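Local coordinates for MOBA relate protein (Mycobacterium sp., PDB 2WAW), which is of unknown function but belongs to the MobA-like NTP transferase family and probably binds a nucleotide, as its GT-A relatives do, at residues G147-L152 against K156-L161; S83-A88 against I99-G104; A124-C129 against R160-G165; V10-Y15 against T32-T37. One frame throughout, in Å; residues are numbered along the deposited sequence. Where two conformers were deposited one is given.

Overall arrangement
All four contacts clothe one mixed seven-stranded sheet of GT-A type. Contacts 1, 2 and 3 lie on one face and contact 4 on the other. Contacts 1 and 3 share helix 158-163, with centres about 10 Å apart. The centres of contacts 1 and 2 are also about 10 Å apart, and K86 NZ is hydrogen-bonded to A150 O at 2.7 Å. Contacts 2 and 4 use neighbouring strands, 98-103 and 6-12, and T37 OG1 is hydrogen-bonded to G104 O at 2.8 Å. Contact 3 is the most remote from contact 4, about 23 Å between centres. The loop after strand 6-12, in contact 4, probably corresponds to the nucleotide-binding loop of relatives.

Contact 1. Residues G147-L152 against K156-L161; sequences GDLAEL and KGVWRL
L152 and G157 bring their CA atoms to 6.4 Å, just after helix 146-150 and just before helix 158-163, while L149 CA and V158 CA are 7.1 Å apart. These are two short successive helices joined by a loop, on one face of the GT-A sheet. L152 carries the loop end of the contact. CD1 and CD2 both lie against the backbone just before and at the first residue of the second helix. CD1 rests 3.7 Å from V158 CA, while CD2 lies near G157 O at 3.9 Å. V158 then divides its branches. CG2 turns to L152 CD1 and CG1 to L149 CD2, at 4.0 and 4.1 Å. L149 lies aslant V158 but at about a right angle to L161. The layer beneath is apolar too: L149 also packs on I99 and V141, and V158 on L101 and F139. L161 closes the other end of the contact. With CG anti to the backbone N (chi1 -151°), its fork is sent toward the first helix. There CD2 approaches L149 N, and both methyls, CD1 and CD2, lie 3.9 Å from D148 CB, the aliphatic foot of that acidic side chain.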
loop_
_atom_site.group_PDB
_atom_site.type_symbol
_atom_site.label_atom_id
_atom_site.label_comp_id
_atom_site.label_asym_id
_atom_site.label_seq_id
_atom_site.Cartn_x
_atom_site.Cartn_y
_atom_site.Cartn_z
ATOM N N GLY A 147 -0.529 16.184 7.384
ATOM C CA GLY A 147 -1.039 16.400 8.748
ATOM C C GLY A 147 -2.353 15.686 9.040
ATOM O O GLY A 147 -2.525 15.083 10.109
ATOM N N ASP A 148 -3.280 15.733 8.082
ATOM C CA ASP A 148 -4.575 15.063 8.219
ATOM C C ASP A 148 -4.463 13.532 8.241
ATOM O O ASP A 148 -5.164 12.857 9.007
ATOM C CB ASP A 148 -5.528 15.525 7.105
ATOM C CG ASP A 148 -5.666 17.041 7.053
ATOM O OD1 ASP A 148 -6.648 17.561 7.617
ATOM O OD2 ASP A 148 -4.781 17.723 6.486
ATOM N N LEU A 149 -3.591 12.990 7.390
ATOM C CA LEU A 149 -3.267 11.572 7.409
ATOM C C LEU A 149 -2.775 11.141 8.770
ATOM O O LEU A 149 -3.186 10.097 9.282
ATOM C CB LEU A 149 -2.153 11.256 6.421
ATOM C CG LEU A 149 -2.461 10.859 4.993
ATOM C CD1 LEU A 149 -1.175 10.303 4.436
ATOM C CD2 LEU A 149 -3.576 9.823 4.902
ATOM N N ALA A 150 -1.874 11.939 9.335
ATOM C CA ALA A 150 -1.245 11.623 10.609
ATOM C C ALA A 150 -2.286 11.475 11.718
ATOM O O ALA A 150 -2.112 10.665 12.627
ATOM C CB ALA A 150 -0.209 12.673 10.966
ATOM N N GLU A 151 -3.378 12.235 11.606
ATOM C CA GLU A 151 -4.461 12.253 12.599
ATOM C C GLU A 151 -5.501 11.131 12.457
ATOM O O GLU A 151 -6.400 11.010 13.294
ATOM C CB GLU A 151 -5.177 13.608 12.569
ATOM C CG GLU A 151 -4.326 14.763 13.053
ATOM C CD GLU A 151 -4.903 16.116 12.681
ATOM O OE1 GLU A 151 -6.140 16.227 12.524
ATOM O OE2 GLU A 151 -4.111 17.073 12.547
ATOM N N LEU A 152 -5.397 10.323 11.403
ATOM C CA LEU A 152 -6.278 9.159 11.263
ATOM C C LEU A 152 -5.940 8.125 12.339
ATOM O O LEU A 152 -4.786 8.009 12.764
ATOM C CB LEU A 152 -6.177 8.528 9.867
ATOM C CG LEU A 152 -6.459 9.374 8.620
ATOM C CD1 LEU A 152 -6.164 8.557 7.384
ATOM C CD2 LEU A 152 -7.886 9.894 8.583
ATOM N N LYS A 156 -6.178 1.923 7.531
ATOM C CA LYS A 156 -7.242 1.679 6.543
ATOM C C LYS A 156 -8.420 2.603 6.790
ATOM O O LYS A 156 -9.582 2.248 6.534
ATOM C CB LYS A 156 -7.688 0.211 6.555
ATOM C CG LYS A 156 -6.642 -0.755 6.029
ATOM C CD LYS A 156 -7.155 -2.189 6.002
ATOM C CE LYS A 156 -6.024 -3.146 5.676
ATOM N NZ LYS A 156 -6.491 -4.553 5.574
ATOM N N GLY A 157 -8.109 3.799 7.275
ATOM C CA GLY A 157 -9.128 4.809 7.527
ATOM C C GLY A 157 -9.004 5.992 6.594
ATOM O O GLY A 157 -9.714 6.987 6.771
ATOM N N VAL A 158 -8.109 5.885 5.605
ATOM C CA VAL A 158 -7.888 6.934 4.582
ATOM C C VAL A 158 -9.177 7.222 3.811
ATOM O O VAL A 158 -9.389 8.346 3.351
ATOM C CB VAL A 158 -6.729 6.566 3.586
ATOM C CG1 VAL A 158 -6.328 7.781 2.730
ATOM C CG2 VAL A 158 -5.524 6.039 4.348
ATOM N N TRP A 159 -10.035 6.210 3.696
ATOM C CA TRP A 159 -11.317 6.388 3.030
ATOM C C TRP A 159 -12.153 7.489 3.695
ATOM O O TRP A 159 -12.963 8.131 3.030
ATOM C CB TRP A 159 -12.087 5.062 2.892
ATOM C CG TRP A 159 -12.597 4.471 4.176
ATOM C CD1 TRP A 159 -11.924 3.622 5.014
ATOM C CD2 TRP A 159 -13.896 4.660 4.757
ATOM N NE1 TRP A 159 -12.719 3.285 6.084
ATOM C CE2 TRP A 159 -13.934 3.905 5.952
ATOM C CE3 TRP A 159 -15.032 5.396 4.387
ATOM C CZ2 TRP A 159 -15.061 3.868 6.783
ATOM C CZ3 TRP A 159 -16.152 5.356 5.215
ATOM C CH2 TRP A 159 -16.156 4.596 6.400
ATOM N N ARG A 160 -11.928 7.741 4.986
ATOM C CA ARG A 160 -12.669 8.801 5.688
ATOM C C ARG A 160 -12.268 10.210 5.257
ATOM O O ARG A 160 -13.105 11.107 5.182
ATOM C CB ARG A 160 -12.577 8.644 7.207
ATOM C CG ARG A 160 -13.420 7.491 7.703
ATOM C CD ARG A 160 -13.949 7.712 9.117
ATOM N NE ARG A 160 -14.797 6.597 9.545
ATOM C CZ ARG A 160 -14.358 5.355 9.745
ATOM N NH1 ARG A 160 -13.078 5.058 9.542
ATOM N NH2 ARG A 160 -15.202 4.402 10.129
ATOM N N LEU A 161 -10.986 10.399 4.974
ATOM C CA LEU A 161 -10.498 11.642 4.406
ATOM C C LEU A 161 -11.044 11.797 2.984
ATOM O O LEU A 161 -11.539 12.861 2.617
ATOM C CB LEU A 161 -8.973 11.634 4.395
ATOM C CG LEU A 161 -8.165 12.928 4.484
ATOM C CD1 LEU A 161 -8.698 13.891 5.539
ATOM C CD2 LEU A 161 -6.723 12.555 4.798
#

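Contact 2. Residues S83-A88 against I99-G104; sequences SSLKSA and IVLMLG
This contact belongs to the crossover that leads from strand 70-73 through helix 84-90 into the parallel strand 98-103 of the GT-A sheet. The contact is carried by L85 and L101, with CA atoms 9.3 Å apart. The gap is bridged by side chains alone. L85 extends away from its own backbone N (chi1 -176°), and its CD1 is the branch that descends on the strand. It meets L101 CD2 at 3.6 Å, and the two leucines cross at about a right angle. CD1 of I99 also reaches L85 CD1, more loosely, at 4.3 Å. One methyl of the helix therefore serves two alternate residues of the strand. V100 and M102 face the other way, M102 toward helix 33-42. The polar groups at the start of the helix are held by other parts of the chain. D155 uses OD1 for L85 N and OD2 for S84 OG, and S84 OG also meets T52 OG1. The chemistry across the contact is thus purely apolar. Its stability probably rests on burial and van der Waals fit of the methyls, while D155 and T52 hold polar groups at the start of the helix.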
loop_
_atom_site.group_PDB
_atom_site.type_symbol
_atom_site.label_atom_id
_atom_site.label_comp_id
_atom_site.label_asym_id
_atom_site.label_seq_id
_atom_site.Cartn_x
_atom_site.Cartn_y
_atom_site.Cartn_z
ATOM N N SER A 83 -1.477 1.369 13.258
ATOM C CA SER A 83 -1.150 2.807 13.187
ATOM C C SER A 83 0.188 3.127 12.505
ATOM O O SER A 83 0.814 4.171 12.783
ATOM C CB SER A 83 -1.149 3.436 14.588
ATOM O OG SER A 83 -2.451 3.426 15.142
ATOM N N SER A 84 0.618 2.268 11.594
ATOM C CA SER A 84 1.955 2.396 11.009
ATOM C C SER A 84 2.135 3.646 10.122
ATOM O O SER A 84 3.233 4.187 10.027
ATOM C CB SER A 84 2.322 1.111 10.257
ATOM O OG SER A 84 1.648 1.023 9.016
ATOM N N LEU A 85 1.060 4.114 9.498
ATOM C CA LEU A 85 1.154 5.279 8.609
ATOM C C LEU A 85 1.703 6.531 9.321
ATOM O O LEU A 85 2.531 7.263 8.754
ATOM C CB LEU A 85 -0.193 5.551 7.955
ATOM C CG LEU A 85 -0.247 6.673 6.915
ATOM C CD1 LEU A 85 0.844 6.507 5.840
ATOM C CD2 LEU A 85 -1.633 6.667 6.314
ATOM N N LYS A 86 1.265 6.768 10.564
ATOM C CA LYS A 86 1.816 7.854 11.391
ATOM C C LYS A 86 3.342 7.829 11.448
ATOM O O LYS A 86 4.003 8.849 11.233
ATOM C CB LYS A 86 1.278 7.780 12.826
ATOM C CG LYS A 86 -0.194 8.088 12.993
ATOM C CD LYS A 86 -0.643 7.684 14.396
ATOM C CE LYS A 86 -2.075 8.113 14.693
ATOM N NZ LYS A 86 -2.162 9.533 15.127
ATOM N N SER A 87 3.899 6.658 11.747
ATOM C CA SER A 87 5.347 6.502 11.797
ATOM C C SER A 87 5.985 6.653 10.413
ATOM O O SER A 87 6.996 7.318 10.272
ATOM C CB SER A 87 5.711 5.154 12.428
ATOM O OG SER A 87 5.192 5.063 13.756
ATOM N N ALA A 88 5.371 6.056 9.392
ATOM C CA ALA A 88 5.930 6.104 8.043
ATOM C C ALA A 88 6.129 7.528 7.557
ATOM O O ALA A 88 7.136 7.826 6.906
ATOM C CB ALA A 88 5.053 5.328 7.061
ATOM N N ILE A 99 2.789 11.062 -1.431
ATOM C CA ILE A 99 3.061 9.646 -1.329
ATOM C C ILE A 99 2.026 8.883 -2.101
ATOM O O ILE A 99 0.926 9.381 -2.320
ATOM C CB ILE A 99 3.066 9.138 0.134
ATOM C CG1 ILE A 99 1.680 9.354 0.811
ATOM C CG2 ILE A 99 4.261 9.755 0.901
ATOM C CD1 ILE A 99 1.585 8.816 2.257
ATOM N N VAL A 100 2.393 7.673 -2.496
ATOM C CA VAL A 100 1.445 6.695 -2.991
ATOM C C VAL A 100 1.334 5.584 -1.961
ATOM O O VAL A 100 2.349 4.990 -1.562
ATOM C CB VAL A 100 1.872 6.138 -4.373
ATOM C CG1 VAL A 100 1.015 4.912 -4.781
ATOM C CG2 VAL A 100 1.813 7.224 -5.434
ATOM N N LEU A 101 0.102 5.323 -1.528
ATOM C CA LEU A 101 -0.218 4.319 -0.499
ATOM C C LEU A 101 -0.735 3.046 -1.098
ATOM O O LEU A 101 -1.646 3.071 -1.917
ATOM C CB LEU A 101 -1.306 4.869 0.436
ATOM C CG LEU A 101 -0.992 6.035 1.362
ATOM C CD1 LEU A 101 -2.285 6.472 2.039
ATOM C CD2 LEU A 101 0.056 5.631 2.395
ATOM N N MET A 102 -0.160 1.931 -0.670
ATOM C CA MET A 102 -0.716 0.654 -1.064
ATOM C C MET A 102 -0.557 -0.331 0.072
ATOM O O MET A 102 0.164 -0.084 1.042
ATOM C CB MET A 102 -0.055 0.140 -2.322
ATOM C CG MET A 102 1.247 -0.536 -2.066
ATOM S SD MET A 102 2.008 -0.933 -3.631
ATOM C CE MET A 102 3.069 0.501 -3.875
ATOM N N LEU A 103 -1.338 -1.406 0.011
ATOM C CA LEU A 103 -1.284 -2.444 1.047
ATOM C C LEU A 103 -0.278 -3.524 0.676
ATOM O O LEU A 103 -0.142 -3.855 -0.502
ATOM C CB LEU A 103 -2.664 -3.093 1.258
ATOM C CG LEU A 103 -3.802 -2.146 1.698
ATOM C CD1 LEU A 103 -5.064 -2.941 2.013
ATOM C CD2 LEU A 103 -3.412 -1.299 2.901
ATOM N N GLY A 104 0.382 -4.112 1.673
ATOM C CA GLY A 104 1.363 -5.175 1.442
ATOM C C GLY A 104 0.757 -6.443 0.841
ATOM O O GLY A 104 1.487 -7.309 0.321
#

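Contact 3. Residues A124-C129 against R160-G165; sequences ATIAVC and RLIESG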
loop_
_atom_site.group_PDB
_atom_site.type_symbol
_atom_site.label_atom_id
_atom_site.label_comp_id
_atom_site.label_asym_id
_atom_site.label_seq_id
_atom_site.Cartn_x
_atom_site.Cartn_y
_atom_site.Cartn_z
ATOM N N ALA A 124 -3.413 17.626 -7.567
ATOM C CA ALA A 124 -4.604 17.204 -6.805
ATOM C C ALA A 124 -4.201 16.962 -5.350
ATOM O O ALA A 124 -3.085 16.509 -5.071
ATOM C CB ALA A 124 -5.235 15.957 -7.394
ATOM N N THR A 125 -5.102 17.268 -4.425
ATOM C CA THR A 125 -4.838 17.055 -3.002
ATOM C C THR A 125 -4.792 15.566 -2.657
ATOM O O THR A 125 -3.862 15.113 -1.992
ATOM C CB THR A 125 -5.863 17.806 -2.110
ATOM O OG1 THR A 125 -5.783 19.211 -2.381
ATOM C CG2 THR A 125 -5.580 17.573 -0.640
ATOM N N ILE A 126 -5.794 14.819 -3.124
ATOM C CA ILE A 126 -5.838 13.356 -3.030
ATOM C C ILE A 126 -6.218 12.812 -4.400
ATOM O O ILE A 126 -6.976 13.446 -5.130
ATOM C CB ILE A 126 -6.899 12.887 -1.999
ATOM C CG1 ILE A 126 -6.525 13.369 -0.589
ATOM C CG2 ILE A 126 -7.089 11.371 -2.047
ATOM C CD1 ILE A 126 -7.623 13.198 0.456
ATOM N N ALA A 127 -5.664 11.667 -4.773
ATOM C CA ALA A 127 -6.203 10.966 -5.952
ATOM C C ALA A 127 -6.367 9.493 -5.650
ATOM O O ALA A 127 -5.676 8.945 -4.781
ATOM C CB ALA A 127 -5.308 11.175 -7.137
ATOM N N VAL A 128 -7.291 8.854 -6.360
ATOM C CA VAL A 128 -7.578 7.433 -6.139
ATOM C C VAL A 128 -7.740 6.722 -7.470
ATOM O O VAL A 128 -8.049 7.360 -8.477
ATOM C CB VAL A 128 -8.848 7.228 -5.268
ATOM C CG1 VAL A 128 -8.698 7.931 -3.919
ATOM C CG2 VAL A 128 -10.116 7.693 -6.009
ATOM N N CYS A 129 -7.506 5.415 -7.486
ATOM C CA CYS A 129 -7.798 4.642 -8.688
ATOM C C CYS A 129 -9.266 4.257 -8.732
ATOM O O CYS A 129 -9.838 3.793 -7.739
ATOM C CB CYS A 129 -6.920 3.404 -8.752
ATOM S SG CYS A 129 -5.166 3.825 -9.072
ATOM N N ARG A 160 -11.928 7.741 4.986
ATOM C CA ARG A 160 -12.669 8.801 5.688
ATOM C C ARG A 160 -12.268 10.210 5.257
ATOM O O ARG A 160 -13.105 11.107 5.182
ATOM C CB ARG A 160 -12.577 8.644 7.207
ATOM C CG ARG A 160 -13.420 7.491 7.703
ATOM C CD ARG A 160 -13.949 7.712 9.117
ATOM N NE ARG A 160 -14.797 6.597 9.545
ATOM C CZ ARG A 160 -14.358 5.355 9.745
ATOM N NH1 ARG A 160 -13.078 5.058 9.542
ATOM N NH2 ARG A 160 -15.202 4.402 10.129
ATOM N N LEU A 161 -10.986 10.399 4.974
ATOM C CA LEU A 161 -10.498 11.642 4.406
ATOM C C LEU A 161 -11.044 11.797 2.984
ATOM O O LEU A 161 -11.539 12.861 2.617
ATOM C CB LEU A 161 -8.973 11.634 4.395
ATOM C CG LEU A 161 -8.165 12.928 4.484
ATOM C CD1 LEU A 161 -8.698 13.891 5.539
ATOM C CD2 LEU A 161 -6.723 12.555 4.798
ATOM N N ILE A 162 -10.956 10.715 2.205
ATOM C CA ILE A 162 -11.448 10.662 0.817
ATOM C C ILE A 162 -12.934 11.006 0.741
ATOM O O ILE A 162 -13.364 11.751 -0.143
ATOM C CB ILE A 162 -11.176 9.266 0.162
ATOM C CG1 ILE A 162 -9.688 9.095 -0.165
ATOM C CG2 ILE A 162 -12.015 9.059 -1.117
ATOM C CD1 ILE A 162 -9.230 7.644 -0.274
ATOM N N GLU A 163 -13.712 10.475 1.680
ATOM C CA GLU A 163 -15.168 10.615 1.641
ATOM C C GLU A 163 -15.679 11.839 2.400
ATOM O O GLU A 163 -16.870 12.165 2.333
ATOM C CB GLU A 163 -15.826 9.329 2.148
ATOM C CG GLU A 163 -15.708 8.155 1.157
ATOM C CD GLU A 163 -16.468 6.906 1.594
ATOM O OE1 GLU A 163 -17.423 7.020 2.403
ATOM O OE2 GLU A 163 -16.114 5.804 1.114
ATOM N N SER A 164 -14.776 12.529 3.095
ATOM C CA SER A 164 -15.136 13.680 3.930
ATOM C C SER A 164 -15.628 14.911 3.157
ATOM O O SER A 164 -16.403 15.710 3.694
ATOM C CB SER A 164 -13.968 14.090 4.828
ATOM O OG SER A 164 -13.043 14.913 4.135
ATOM N N GLY A 165 -15.165 15.069 1.916
ATOM C CA GLY A 165 -15.519 16.228 1.088
ATOM C C GLY A 165 -14.743 17.508 1.382
ATOM O O GLY A 165 -15.003 18.551 0.759
#
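L161 O is gripped twice by S164, through OG at 3.0 Å and through the backbone N at 3.3 Å. Both donors arrive from the same face of the carbonyl plane. The hydroxyl makes an angle of 131° at the carbonyl oxygen and is tilted 24° out of the plane. S164 OG is also hydrogen-bonded to R166 N, so this one side chain ties the last turn to the chain that leaves it. G165 follows with positive phi and turns away from the helix.

The contact with the strand is apolar. I126 and I162 lie at its centre, with CA atoms 7.3 Å apart. A chi1 of -73° turns the longer branch of I162 onto the strand, where it reaches two residues. CG1 of that branch touches I126 CG2 at 3.9 Å, and CD1 goes on to V128 CG1 at 3.7 Å. The isoleucine thus spans two residues that point to the same face of the sheet. I126 uses its other branch for the neighbouring residue of the helix: CD1 reaches L161 CG at 4.1 Å. All three pairs meet at a slant. F139, on the adjacent strand, touches both V128 and I162 and extends the apolar floor. At the other edge of strand 126-131, the backbone of R170 on strand 169-173 pairs with I126 and V128.

Helix 158-163 is therefore laid over the end of the sheet where strand 126-131 sits between 134-142 and 169-173. This is helix-on-sheet layering of an alpha/beta GT-A fold.

Contact 4. Residues V10-Y15 against T32-T37; sequences VLAAGY and TLLGAT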
loop_
_atom_site.group_PDB
_atom_site.type_symbol
_atom_site.label_atom_id
_atom_site.label_comp_id
_atom_site.label_asym_id
_atom_site.label_seq_id
_atom_site.Cartn_x
_atom_site.Cartn_y
_atom_site.Cartn_z
ATOM N N VAL A 10 4.242 1.193 1.379
ATOM C CA VAL A 10 3.534 -0.074 1.420
ATOM C C VAL A 10 3.212 -0.371 2.879
ATOM O O VAL A 10 4.127 -0.593 3.700
ATOM C CB VAL A 10 4.389 -1.198 0.827
ATOM C CG1 VAL A 10 3.686 -2.553 0.973
ATOM C CG2 VAL A 10 4.678 -0.951 -0.639
ATOM N N LEU A 11 1.921 -0.353 3.199
ATOM C CA LEU A 11 1.459 -0.610 4.578
ATOM C C LEU A 11 1.322 -2.110 4.769
ATOM O O LEU A 11 0.468 -2.755 4.136
ATOM C CB LEU A 11 0.134 0.118 4.854
ATOM C CG LEU A 11 0.213 1.634 4.640
ATOM C CD1 LEU A 11 -1.209 2.217 4.670
ATOM C CD2 LEU A 11 1.045 2.305 5.734
ATOM N N ALA A 12 2.205 -2.668 5.595
ATOM C CA ALA A 12 2.291 -4.127 5.757
ATOM C C ALA A 12 2.384 -4.557 7.216
ATOM O O ALA A 12 2.965 -5.598 7.529
ATOM C CB ALA A 12 3.458 -4.692 4.936
ATOM N N ALA A 13 1.789 -3.743 8.081
ATOM C CA ALA A 13 1.779 -3.979 9.528
ATOM C C ALA A 13 0.404 -4.499 9.967
ATOM O O ALA A 13 -0.634 -3.874 9.706
ATOM C CB ALA A 13 2.136 -2.684 10.269
ATOM N N GLY A 14 0.400 -5.652 10.624
ATOM C CA GLY A 14 -0.833 -6.214 11.180
ATOM C C GLY A 14 -1.860 -6.725 10.189
ATOM O O GLY A 14 -1.501 -7.223 9.114
ATOM N N TYR A 15 -3.135 -6.647 10.594
ATOM C CA TYR A 15 -4.290 -7.082 9.809
ATOM C C TYR A 15 -4.206 -8.559 9.422
ATOM O O TYR A 15 -4.708 -8.944 8.361
ATOM C CB TYR A 15 -4.497 -6.196 8.566
ATOM C CG TYR A 15 -4.750 -4.738 8.874
ATOM C CD1 TYR A 15 -3.734 -3.784 8.758
ATOM C CD2 TYR A 15 -6.023 -4.308 9.255
ATOM C CE1 TYR A 15 -3.985 -2.436 9.027
ATOM C CE2 TYR A 15 -6.274 -2.978 9.531
ATOM C CZ TYR A 15 -5.258 -2.048 9.417
ATOM O OH TYR A 15 -5.537 -0.717 9.690
ATOM N N THR A 32 6.650 -14.654 -1.653
ATOM C CA THR A 32 5.648 -14.529 -0.592
ATOM C C THR A 32 4.664 -13.442 -1.009
ATOM O O THR A 32 4.898 -12.704 -1.985
ATOM C CB THR A 32 6.265 -14.087 0.741
ATOM O OG1 THR A 32 6.996 -12.873 0.513
ATOM C CG2 THR A 32 7.222 -15.150 1.309
ATOM N N LEU A 33 3.583 -13.299 -0.279
ATOM C CA LEU A 33 2.618 -12.292 -0.612
ATOM C C LEU A 33 3.225 -10.896 -0.534
ATOM O O LEU A 33 3.141 -10.162 -1.435
ATOM C CB LEU A 33 1.439 -12.400 0.350
ATOM C CG LEU A 33 0.265 -11.415 0.289
ATOM C CD1 LEU A 33 -0.366 -11.389 -1.067
ATOM C CD2 LEU A 33 -0.735 -11.711 1.350
ATOM N N LEU A 34 3.911 -10.601 0.543
ATOM C CA LEU A 34 4.570 -9.326 0.608
ATOM C C LEU A 34 5.679 -9.150 -0.441
ATOM O O LEU A 34 5.849 -8.108 -0.955
ATOM C CB LEU A 34 5.114 -9.029 1.987
ATOM C CG LEU A 34 5.817 -7.688 2.131
ATOM C CD1 LEU A 34 4.905 -6.530 1.859
ATOM C CD2 LEU A 34 6.387 -7.534 3.511
ATOM N N GLY A 35 6.426 -10.213 -0.690
ATOM C CA GLY A 35 7.483 -10.205 -1.705
ATOM C C GLY A 35 6.934 -9.875 -3.082
ATOM O O GLY A 35 7.542 -9.125 -3.855
ATOM N N ALA A 36 5.760 -10.415 -3.388
ATOM C CA ALA A 36 5.137 -10.124 -4.665
ATOM C C ALA A 36 4.735 -8.648 -4.796
ATOM O O ALA A 36 4.978 -8.000 -5.838
ATOM C CB ALA A 36 3.931 -11.035 -4.879
ATOM N N THR A 37 4.154 -8.105 -3.731
ATOM C CA THR A 37 3.788 -6.686 -3.717
ATOM C C THR A 37 5.026 -5.787 -3.839
ATOM O O THR A 37 5.025 -4.818 -4.595
ATOM C CB THR A 37 2.999 -6.334 -2.467
ATOM O OG1 THR A 37 1.830 -7.163 -2.437
ATOM C CG2 THR A 37 2.597 -4.857 -2.473
#
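V10 meets L34 and T37, and A12 meets L34, all through apolar contacts. Strand 10-12 and helix 33-37 run antiparallel, at 176°, with axes 10.8 Å apart. L34 CD1 reaches across to both strand residues, carried there by a fully extended first torsion (chi1 -180°). CD1 touches A12 CB at 3.9 Å and V10 CG1 at 4.3 Å. V10 CG1 has a second neighbour in T37 CG2, also at 4.3 Å. L11, between V10 and A12, points to the opposite face of the sheet, where it meets S84 and L85.

The polar bonds lie around this apolar group. T32 is the N-cap of the helix: its OG1 accepts from G35 N at 3.0 Å, with an N-H...O angle of 148°. T37 divides its side chain, since the methyl faces V10 while OG1 is hydrogen-bonded to G104 O. That bond links the helix to the chain just after the neighbouring strand 98-103. On the strand, A12 N is hydrogen-bonded to T52 OG1.

Beyond A12 the chain turns into a loop. G14 and Y15 both have positive phi, and Y15 O is held by K23 NZ. The sequence LAAGY matches the start of the glycine-containing nucleotide-binding motif of MobA-like enzymes, so the loop is probably part of such a site. Strand 6-12, helix 33-42 and the parallel strand 48-53 together make the first beta-alpha-beta crossover of the Rossmann-like GT-A fold.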